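Local coordinates for glycerophosphoryl diester phosphodiesterase (Agrobacterium tumefaciens str. C58, PDB 3KS6), which belongs to the glycerophosphoryl diester phosphodiesterase family, a group of TIM-barrel proteins, and binds a magnesium ion through acidic side chains of its barrel strands, at residues A6-G11 with E33-L38; G22-A27 with C92-D97; M29-V34 with S98-R103. All blocks are in the same frame, centred on the assembly; numbering follows the deposited sequence.

Overall arrangement
Interactions 1 and 3 lie on the two flanks of strand 33-40, sharing Glu33 and Val34: the first pairs it with strand 4-8, the second with strand 101-106. Interaction 2 lies outside the sheet, where helices 20-27 and 88-95 meet; each helix precedes one of these strands in the chain. Interaction 1 is the most buried, its centre about 5 Å from that of the chain, and is dominated by charge and a magnesium ion. Interaction 3 runs from solvent-bridged loops into backbone pairing, while interaction 2 is mostly apolar with one weak hydroxyl bond. Val34 CG2 joins them, reaching Phe23 and Tyr95 of interaction 2, and Thr26 bonds to Ser7 of interaction 1.

Interaction 1: residues A6-G11 with E33-L38; sequences ASHRGG and EVEFDL. With MG (magnesium ion), chain F; ACT (acetate ion), chain H.
The His8 ring and the Glu35 carboxylate lie side by side with their planes 21° apart, Glu35 OE1 coming within 3.2 Å of His8 CD2. One face of the imidazole is covered by Arg9 CG, centred over the ring. At the imidazole edge, acetate OXT accepts from His8 NE2 (2.9 Å); the same oxygen lies in the guanidinium plane and takes a straighter bond from Arg9 NH2 (2.7 Å). The acetate, probably from the crystallisation liquor, thus bridges His8 and Arg9 beside the magnesium ion. Glu35 OE2 and Asp37 OD1 each bind the metal at 2.1 Å, the bend at chi2 of Glu35 (-90°) bringing CD to the metal side; Glu105 also binds it. Water 1, itself a metal ligand, donates to Glu35 OE1 and Asp37 OD2 and accepts from Arg9 NE at 3.2 Å. Arg9 NE and Asp37 OD2, 4.1 Å apart, probably attract as opposite charges, although no N-H points at the oxygen, well out of the guanidinium plane. Behind the site the strands pair in parallel: Ser7 N bonds to Glu33 O, and Glu35 N to Ser7 O at 2.8 Å. A type II turn from Ser7 to Gly10 ends the pairing with a weak bond from Arg9 N to Glu35 O. In the barrel, strand 4-8 is flanked by strands 33-40 and 228-231, His8 ND1 bonding to Asp232 just beyond the latter; strand 101-106 flanks 33-40 on its other side.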
loop_
_atom_site.group_PDB
_atom_site.type_symbol
_atom_site.label_atom_id
_atom_site.label_comp_id
_atom_site.label_asym_id
_atom_site.label_seq_id
_atom_site.Cartn_x
_atom_site.Cartn_y
_atom_site.Cartn_z
ATOM N N ALA A 6 -4.154 -2.428 7.437
ATOM C CA ALA A 6 -3.944 -2.815 6.046
ATOM C C ALA A 6 -2.844 -3.869 5.962
ATOM O O ALA A 6 -1.779 -3.679 6.495
ATOM C CB ALA A 6 -3.591 -1.596 5.148
ATOM N N SER A 7 -3.106 -4.970 5.267
ATOM C CA SER A 7 -2.151 -6.060 5.149
ATOM C C SER A 7 -1.129 -5.745 4.056
ATOM O O SER A 7 -1.484 -5.687 2.887
ATOM C CB SER A 7 -2.901 -7.332 4.791
ATOM O OG SER A 7 -2.062 -8.442 4.567
ATOM N N HIS A 8 0.137 -5.561 4.455
ATOM C CA HIS A 8 1.203 -5.078 3.562
ATOM C C HIS A 8 1.614 -6.171 2.609
ATOM O O HIS A 8 2.148 -7.190 3.017
ATOM C CB HIS A 8 2.391 -4.578 4.394
ATOM C CG HIS A 8 3.454 -3.864 3.603
ATOM N ND1 HIS A 8 4.782 -4.263 3.593
ATOM C CD2 HIS A 8 3.388 -2.754 2.825
ATOM C CE1 HIS A 8 5.470 -3.447 2.811
ATOM N NE2 HIS A 8 4.663 -2.502 2.362
ATOM N N ARG A 9 1.331 -5.959 1.334
ATOM C CA ARG A 9 1.659 -6.915 0.289
ATOM C C ARG A 9 0.989 -8.286 0.519
ATOM O O ARG A 9 1.489 -9.318 0.089
ATOM C CB ARG A 9 3.182 -7.069 0.125
ATOM C CG ARG A 9 3.927 -5.747 0.057
ATOM C CD ARG A 9 5.399 -5.921 -0.260
ATOM N NE ARG A 9 6.124 -4.683 0.039
ATOM C CZ ARG A 9 7.436 -4.578 0.201
ATOM N NH1 ARG A 9 8.237 -5.629 0.086
ATOM N NH2 ARG A 9 7.945 -3.391 0.500
ATOM N N GLY A 10 -0.161 -8.285 1.185
ATOM C CA GLY A 10 -0.846 -9.508 1.519
ATOM C C GLY A 10 -0.352 -10.168 2.796
ATOM O O GLY A 10 -0.827 -11.229 3.120
ATOM N N GLY A 11 0.635 -9.548 3.476
ATOM C CA GLY A 11 1.171 -10.020 4.770
ATOM C C GLY A 11 2.526 -10.691 4.574
ATOM O O GLY A 11 2.682 -11.893 4.844
ATOM N N GLU A 33 -8.158 -3.387 4.948
ATOM C CA GLU A 33 -7.539 -3.216 3.632
ATOM C C GLU A 33 -6.403 -4.191 3.361
ATOM O O GLU A 33 -5.775 -4.730 4.271
ATOM C CB GLU A 33 -6.988 -1.784 3.486
ATOM C CG GLU A 33 -8.035 -0.697 3.510
ATOM C CD GLU A 33 -7.450 0.715 3.641
ATOM O OE1 GLU A 33 -6.218 0.865 3.625
ATOM O OE2 GLU A 33 -8.230 1.670 3.804
ATOM N N VAL A 34 -6.174 -4.411 2.080
ATOM C CA VAL A 34 -4.995 -5.103 1.601
ATOM C C VAL A 34 -4.196 -4.074 0.828
ATOM O O VAL A 34 -4.770 -3.322 0.027
ATOM C CB VAL A 34 -5.321 -6.329 0.734
ATOM C CG1 VAL A 34 -6.045 -5.946 -0.548
ATOM C CG2 VAL A 34 -4.037 -7.153 0.428
ATOM N N GLU A 35 -2.889 -3.984 1.118
ATOM C CA GLU A 35 -2.001 -3.081 0.398
ATOM C C GLU A 35 -1.200 -3.846 -0.662
ATOM O O GLU A 35 -0.750 -4.951 -0.409
ATOM C CB GLU A 35 -1.060 -2.325 1.352
ATOM C CG GLU A 35 -0.315 -1.149 0.642
ATOM C CD GLU A 35 1.025 -1.514 0.003
ATOM O OE1 GLU A 35 1.517 -2.629 0.179
ATOM O OE2 GLU A 35 1.593 -0.656 -0.720
ATOM N N PHE A 36 -0.988 -3.229 -1.823
ATOM C CA PHE A 36 -0.191 -3.814 -2.886
ATOM C C PHE A 36 0.277 -2.729 -3.845
ATOM O O PHE A 36 -0.279 -1.629 -3.876
ATOM C CB PHE A 36 -1.027 -4.876 -3.637
ATOM C CG PHE A 36 -2.284 -4.309 -4.237
ATOM C CD1 PHE A 36 -3.419 -4.164 -3.447
ATOM C CD2 PHE A 36 -2.308 -3.851 -5.551
ATOM C CE1 PHE A 36 -4.556 -3.619 -3.949
ATOM C CE2 PHE A 36 -3.458 -3.297 -6.075
ATOM C CZ PHE A 36 -4.603 -3.199 -5.279
ATOM N N ASP A 37 1.304 -3.075 -4.619
ATOM C CA ASP A 37 1.953 -2.171 -5.580
ATOM C C ASP A 37 1.776 -2.805 -6.970
ATOM O O ASP A 37 1.632 -4.007 -7.095
ATOM C CB ASP A 37 3.445 -2.060 -5.267
ATOM C CG ASP A 37 3.736 -2.026 -3.776
ATOM O OD1 ASP A 37 3.505 -0.969 -3.125
ATOM O OD2 ASP A 37 4.192 -3.062 -3.243
ATOM N N LEU A 38 1.821 -1.988 -8.011
ATOM C CA LEU A 38 1.533 -2.456 -9.367
ATOM C C LEU A 38 2.588 -1.955 -10.323
ATOM O O LEU A 38 3.101 -0.850 -10.136
ATOM C CB LEU A 38 0.146 -1.933 -9.827
ATOM C CG LEU A 38 -1.130 -2.312 -9.037
ATOM C CD1 LEU A 38 -2.400 -1.598 -9.621
ATOM C CD2 LEU A 38 -1.309 -3.816 -9.017
HETATM MG MG MG F . 3.611 -0.485 -1.112
HETATM C C ACT H . 7.243 -0.103 1.853
HETATM O O ACT H . 7.565 -0.411 3.033
HETATM O OXT ACT H . 6.760 -0.998 1.108
HETATM C CH3 ACT H . 7.431 1.289 1.335
HETATM O O HOH W 1 3.872 -2.545 -0.670
HETATM O O HOH W 2 5.692 -0.305 -1.171
#

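Interaction 2: residues G22-A27 with C92-D97; sequences GFTATA and CALYVD
Tyr95 CG stands anti to its own carbonyl carbon, beside the backbone N (chi1 -78°); the ring beyond it lies against Ala27, with its OH by Phe23 O. Leu94 CG is likewise anti to its carbonyl carbon (chi1 -64°); of the Leu94 methyls, CD1 meets Phe23 CB and Thr24 OG1, and CD2 meets Thr24 OG1. The contact joins two outer helices of the TIM barrel: helix 20-27 belongs to the beta-alpha-beta crossover between parallel strands 4-8 and 33-40, and helix 88-95 precedes the next parallel strand, 101-106. Ala27 CB sits over one face of the tyrosine ring in a CH-pi contact, 3.8 Å from the centroid and offset toward the rim, with CE2 its nearest ring atom. Thr26 CG2 comes to the ring edge near the hydroxyl. Leu94 crosses Thr24 at about a right angle, both of its methyls standing 3.6 Å from Thr24 OG1. That oxygen is hydrogen-bonded to Pro20 O, one turn earlier in its own helix, and the Leu94 contact is purely van der Waals. On the inner side of Thr24, Leu94 CD1 reaches Phe23 CB at 3.8 Å. The Phe23 side chain continues inward to Val34 and Phe36 of strand 33-40, while the Tyr95 ring meets Phe102 edge-to-face, and so the helix pair is seated on the sheet. At the inner end of the contact, Phe23 O accepts twice: from Ala27 N at 3.2 Å, the helical bond, and weakly from Tyr95 OH, which approaches to 2.7 Å.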
loop_
_atom_site.group_PDB
_atom_site.type_symbol
_atom_site.label_atom_id
_atom_site.label_comp_id
_atom_site.label_asym_id
_atom_site.label_seq_id
_atom_site.Cartn_x
_atom_site.Cartn_y
_atom_site.Cartn_z
ATOM N N GLY A 22 -0.888 -15.141 0.436
ATOM C CA GLY A 22 -1.101 -13.981 1.309
ATOM C C GLY A 22 -2.331 -13.188 0.938
ATOM O O GLY A 22 -3.147 -12.837 1.787
ATOM N N PHE A 23 -2.514 -12.932 -0.348
ATOM C CA PHE A 23 -3.677 -12.154 -0.726
ATOM C C PHE A 23 -5.007 -12.901 -0.444
ATOM O O PHE A 23 -6.019 -12.272 -0.124
ATOM C CB PHE A 23 -3.590 -11.712 -2.178
ATOM C CG PHE A 23 -2.530 -10.679 -2.445
ATOM C CD1 PHE A 23 -2.567 -9.445 -1.809
ATOM C CD2 PHE A 23 -1.536 -10.895 -3.397
ATOM C CE1 PHE A 23 -1.620 -8.482 -2.054
ATOM C CE2 PHE A 23 -0.595 -9.905 -3.644
ATOM C CZ PHE A 23 -0.653 -8.693 -2.976
ATOM N N THR A 24 -4.967 -14.225 -0.540
ATOM C CA THR A 24 -6.134 -15.075 -0.306
ATOM C C THR A 24 -6.433 -15.091 1.181
ATOM O O THR A 24 -7.579 -14.868 1.587
ATOM C CB THR A 24 -5.903 -16.519 -0.888
ATOM O OG1 THR A 24 -5.694 -16.424 -2.300
ATOM C CG2 THR A 24 -7.123 -17.428 -0.671
ATOM N N ALA A 25 -5.402 -15.286 1.994
ATOM C CA ALA A 25 -5.570 -15.349 3.433
ATOM C C ALA A 25 -6.041 -13.990 3.933
ATOM O O ALA A 25 -6.959 -13.902 4.745
ATOM C CB ALA A 25 -4.254 -15.785 4.143
ATOM N N THR A 26 -5.450 -12.919 3.413
ATOM C CA THR A 26 -5.849 -11.567 3.823
ATOM C C THR A 26 -7.334 -11.251 3.546
ATOM O O THR A 26 -8.011 -10.624 4.378
ATOM C CB THR A 26 -4.964 -10.513 3.121
ATOM O OG1 THR A 26 -3.629 -10.576 3.677
ATOM C CG2 THR A 26 -5.522 -9.116 3.365
ATOM N N ALA A 27 -7.836 -11.708 2.396
ATOM C CA ALA A 27 -9.234 -11.479 1.991
ATOM C C ALA A 27 -10.226 -12.021 3.003
ATOM O O ALA A 27 -11.356 -11.504 3.101
ATOM C CB ALA A 27 -9.512 -12.084 0.634
ATOM N N CYS A 92 -8.128 -8.949 -8.148
ATOM C CA CYS A 92 -9.514 -8.486 -8.041
ATOM C C CYS A 92 -10.473 -9.661 -7.819
ATOM O O CYS A 92 -11.352 -9.608 -6.967
ATOM C CB CYS A 92 -9.903 -7.713 -9.303
ATOM S SG CYS A 92 -9.184 -6.082 -9.434
ATOM N N ALA A 93 -10.240 -10.755 -8.539
ATOM C CA ALA A 93 -11.075 -11.969 -8.371
ATOM C C ALA A 93 -11.054 -12.506 -6.951
ATOM O O ALA A 93 -12.057 -13.053 -6.453
ATOM C CB ALA A 93 -10.629 -13.051 -9.343
ATOM N N LEU A 94 -9.925 -12.371 -6.254
ATOM C CA LEU A 94 -9.876 -12.835 -4.881
ATOM C C LEU A 94 -10.743 -12.000 -3.922
ATOM O O LEU A 94 -11.081 -12.470 -2.833
ATOM C CB LEU A 94 -8.428 -12.827 -4.370
ATOM C CG LEU A 94 -7.441 -13.759 -5.050
ATOM C CD1 LEU A 94 -6.040 -13.501 -4.430
ATOM C CD2 LEU A 94 -7.906 -15.243 -4.878
ATOM N N TYR A 95 -10.997 -10.741 -4.269
ATOM C CA TYR A 95 -11.632 -9.785 -3.350
ATOM C C TYR A 95 -13.094 -9.473 -3.697
ATOM O O TYR A 95 -13.749 -8.693 -2.999
ATOM C CB TYR A 95 -10.770 -8.510 -3.236
ATOM C CG TYR A 95 -9.578 -8.765 -2.320
ATOM C CD1 TYR A 95 -8.473 -9.449 -2.772
ATOM C CD2 TYR A 95 -9.598 -8.376 -0.997
ATOM C CE1 TYR A 95 -7.422 -9.724 -1.959
ATOM C CE2 TYR A 95 -8.559 -8.654 -0.159
ATOM C CZ TYR A 95 -7.461 -9.326 -0.638
ATOM O OH TYR A 95 -6.394 -9.619 0.187
ATOM N N VAL A 96 -13.602 -10.128 -4.732
ATOM C CA VAL A 96 -14.952 -9.865 -5.249
ATOM C C VAL A 96 -15.999 -9.933 -4.141
ATOM O O VAL A 96 -16.837 -9.021 -4.036
ATOM C CB VAL A 96 -15.346 -10.830 -6.420
ATOM C CG1 VAL A 96 -15.576 -12.239 -5.927
ATOM C CG2 VAL A 96 -16.589 -10.324 -7.140
ATOM N N ASP A 97 -15.905 -10.974 -3.309
ATOM C CA ASP A 97 -16.842 -11.217 -2.224
ATOM C C ASP A 97 -16.295 -10.924 -0.837
ATOM O O ASP A 97 -16.934 -11.260 0.142
ATOM C CB ASP A 97 -17.261 -12.684 -2.240
ATOM C CG ASP A 97 -18.045 -13.054 -3.474
ATOM O OD1 ASP A 97 -18.821 -12.200 -3.977
ATOM O OD2 ASP A 97 -17.886 -14.209 -3.927
#

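Interaction 3: residues M29-V34 with S98-R103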
loop_
_atom_site.group_PDB
_atom_site.type_symbol
_atom_site.label_atom_id
_atom_site.label_comp_id
_atom_site.label_asym_id
_atom_site.label_seq_id
_atom_site.Cartn_x
_atom_site.Cartn_y
_atom_site.Cartn_z
HETATM N N MSE A 29 -9.538 -12.224 6.428
HETATM C CA MSE A 29 -9.252 -11.711 7.783
HETATM C C MSE A 29 -10.117 -10.548 8.197
HETATM O O MSE A 29 -10.651 -9.827 7.355
HETATM C CB MSE A 29 -7.792 -11.285 7.912
HETATM C CG MSE A 29 -6.864 -12.442 7.874
HETATM SE SE MSE A 29 -5.009 -11.756 8.053
HETATM C CE MSE A 29 -4.287 -13.176 7.083
ATOM N N ALA A 30 -10.239 -10.360 9.508
ATOM C CA ALA A 30 -11.023 -9.294 10.072
ATOM C C ALA A 30 -10.187 -8.028 10.149
ATOM O O ALA A 30 -9.890 -7.544 11.241
ATOM C CB ALA A 30 -11.511 -9.690 11.478
ATOM N N LEU A 31 -9.810 -7.518 8.974
ATOM C CA LEU A 31 -9.072 -6.269 8.823
ATOM C C LEU A 31 -9.739 -5.542 7.670
ATOM O O LEU A 31 -10.641 -6.077 7.033
ATOM C CB LEU A 31 -7.548 -6.479 8.648
ATOM C CG LEU A 31 -7.055 -7.528 7.643
ATOM C CD1 LEU A 31 -7.552 -7.263 6.215
ATOM C CD2 LEU A 31 -5.516 -7.666 7.712
ATOM N N GLU A 32 -9.279 -4.338 7.369
ATOM C CA GLU A 32 -10.020 -3.444 6.503
ATOM C C GLU A 32 -9.482 -3.273 5.118
ATOM O O GLU A 32 -10.253 -3.009 4.221
ATOM C CB GLU A 32 -10.113 -2.073 7.155
ATOM C CG GLU A 32 -11.001 -2.070 8.409
ATOM C CD GLU A 32 -10.340 -2.723 9.581
ATOM O OE1 GLU A 32 -9.156 -2.395 9.765
ATOM O OE2 GLU A 32 -10.976 -3.535 10.319
ATOM N N GLU A 33 -8.158 -3.387 4.948
ATOM C CA GLU A 33 -7.539 -3.216 3.632
ATOM C C GLU A 33 -6.403 -4.191 3.361
ATOM O O GLU A 33 -5.775 -4.730 4.271
ATOM C CB GLU A 33 -6.988 -1.784 3.486
ATOM C CG GLU A 33 -8.035 -0.697 3.510
ATOM C CD GLU A 33 -7.450 0.715 3.641
ATOM O OE1 GLU A 33 -6.218 0.865 3.625
ATOM O OE2 GLU A 33 -8.230 1.670 3.804
ATOM N N VAL A 34 -6.174 -4.411 2.080
ATOM C CA VAL A 34 -4.995 -5.103 1.601
ATOM C C VAL A 34 -4.196 -4.074 0.828
ATOM O O VAL A 34 -4.770 -3.322 0.027
ATOM C CB VAL A 34 -5.321 -6.329 0.734
ATOM C CG1 VAL A 34 -6.045 -5.946 -0.548
ATOM C CG2 VAL A 34 -4.037 -7.153 0.428
ATOM N N SER A 98 -15.120 -10.317 -0.728
ATOM C CA SER A 98 -14.541 -10.015 0.564
ATOM C C SER A 98 -14.992 -8.652 1.041
ATOM O O SER A 98 -15.291 -7.763 0.220
ATOM C CB SER A 98 -13.010 -9.989 0.389
ATOM O OG SER A 98 -12.408 -9.525 1.586
ATOM N N HIS A 99 -15.036 -8.455 2.357
ATOM C CA HIS A 99 -15.293 -7.116 2.916
ATOM C C HIS A 99 -14.048 -6.226 2.904
ATOM O O HIS A 99 -14.159 -5.015 3.096
ATOM C CB HIS A 99 -15.856 -7.240 4.346
ATOM C CG HIS A 99 -14.817 -7.297 5.430
ATOM N ND1 HIS A 99 -14.077 -8.428 5.708
ATOM C CD2 HIS A 99 -14.415 -6.356 6.324
ATOM C CE1 HIS A 99 -13.263 -8.179 6.722
ATOM N NE2 HIS A 99 -13.445 -6.929 7.115
ATOM N N VAL A 100 -12.880 -6.820 2.650
ATOM C CA VAL A 100 -11.580 -6.083 2.657
ATOM C C VAL A 100 -11.421 -5.294 1.352
ATOM O O VAL A 100 -11.658 -5.830 0.277
ATOM C CB VAL A 100 -10.434 -7.091 2.835
ATOM C CG1 VAL A 100 -9.028 -6.417 2.794
ATOM C CG2 VAL A 100 -10.645 -7.879 4.141
ATOM N N ASN A 101 -10.970 -4.043 1.458
ATOM C CA ASN A 101 -10.845 -3.158 0.322
ATOM C C ASN A 101 -9.399 -2.922 -0.044
ATOM O O ASN A 101 -8.519 -3.454 0.605
ATOM C CB ASN A 101 -11.585 -1.886 0.607
ATOM C CG ASN A 101 -13.083 -2.117 0.689
ATOM O OD1 ASN A 101 -13.630 -2.997 0.020
ATOM N ND2 ASN A 101 -13.738 -1.339 1.501
ATOM N N PHE A 102 -9.169 -2.146 -1.106
ATOM C CA PHE A 102 -7.841 -2.040 -1.694
ATOM C C PHE A 102 -7.150 -0.750 -1.287
ATOM O O PHE A 102 -7.793 0.314 -1.263
ATOM C CB PHE A 102 -7.951 -1.990 -3.228
ATOM C CG PHE A 102 -8.113 -3.337 -3.944
ATOM C CD1 PHE A 102 -8.060 -4.556 -3.305
ATOM C CD2 PHE A 102 -8.188 -3.340 -5.336
ATOM C CE1 PHE A 102 -8.147 -5.748 -4.016
ATOM C CE2 PHE A 102 -8.264 -4.551 -6.043
ATOM C CZ PHE A 102 -8.253 -5.746 -5.356
ATOM N N ARG A 103 -5.843 -0.855 -1.026
ATOM C CA ARG A 103 -4.935 0.272 -0.880
ATOM C C ARG A 103 -3.851 0.016 -1.969
ATOM O O ARG A 103 -2.973 -0.846 -1.833
ATOM C CB ARG A 103 -4.359 0.358 0.543
ATOM C CG ARG A 103 -3.241 1.411 0.739
ATOM C CD ARG A 103 -2.666 1.245 2.086
ATOM N NE ARG A 103 -1.426 1.973 2.340
ATOM C CZ ARG A 103 -1.250 2.875 3.298
ATOM N NH1 ARG A 103 -2.212 3.189 4.176
ATOM N NH2 ARG A 103 -0.045 3.400 3.439
HETATM O O HOH W 3 -12.941 -3.053 4.684
HETATM O O HOH W 4 -12.874 -5.230 9.279
HETATM O O HOH W 5 -4.972 3.322 3.348
#
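This contact is the parallel pairing of strands 33-40 and 101-106, together with the loops that lead into them; Glu33 stands opposite Asn101 and Val34 opposite Phe102. Asn101 N gives an almost straight bond to Glu32 O (3.0 Å, 178° at the hydrogen). Val34 N then reaches Asn101 O nearly along the C=O axis, and Arg103 N closes the series on Val34 O at 2.9 Å. Val34 CG1 lies alongside Phe102, 3.7 Å from its CD1. Val100 CG1 is anti to its backbone N (chi1 178°) and packs 3.5 Å from Glu33 C, while Leu31 CD1 touches both Val100 methyls. These two strands are neighbours in the parallel barrel of the TIM fold, and Phe102 leans outward on helix 88-95. Where the strands begin, water supplements the pairing: Glu32 O also accepts from a water that donates to His99 O. Another water joins Glu32 OE2 to His99 NE2, in the ring plane; Glu32 OE1 accepts from Ile5 N and forms a salt bridge with Arg241. Glu33 OE2 forms a salt bridge with Arg4. Its other oxygen, OE1, lies 3.6 Å from Arg103 CB and is linked to Arg103 NH1 by a water that donates to OE1 and accepts from NH1.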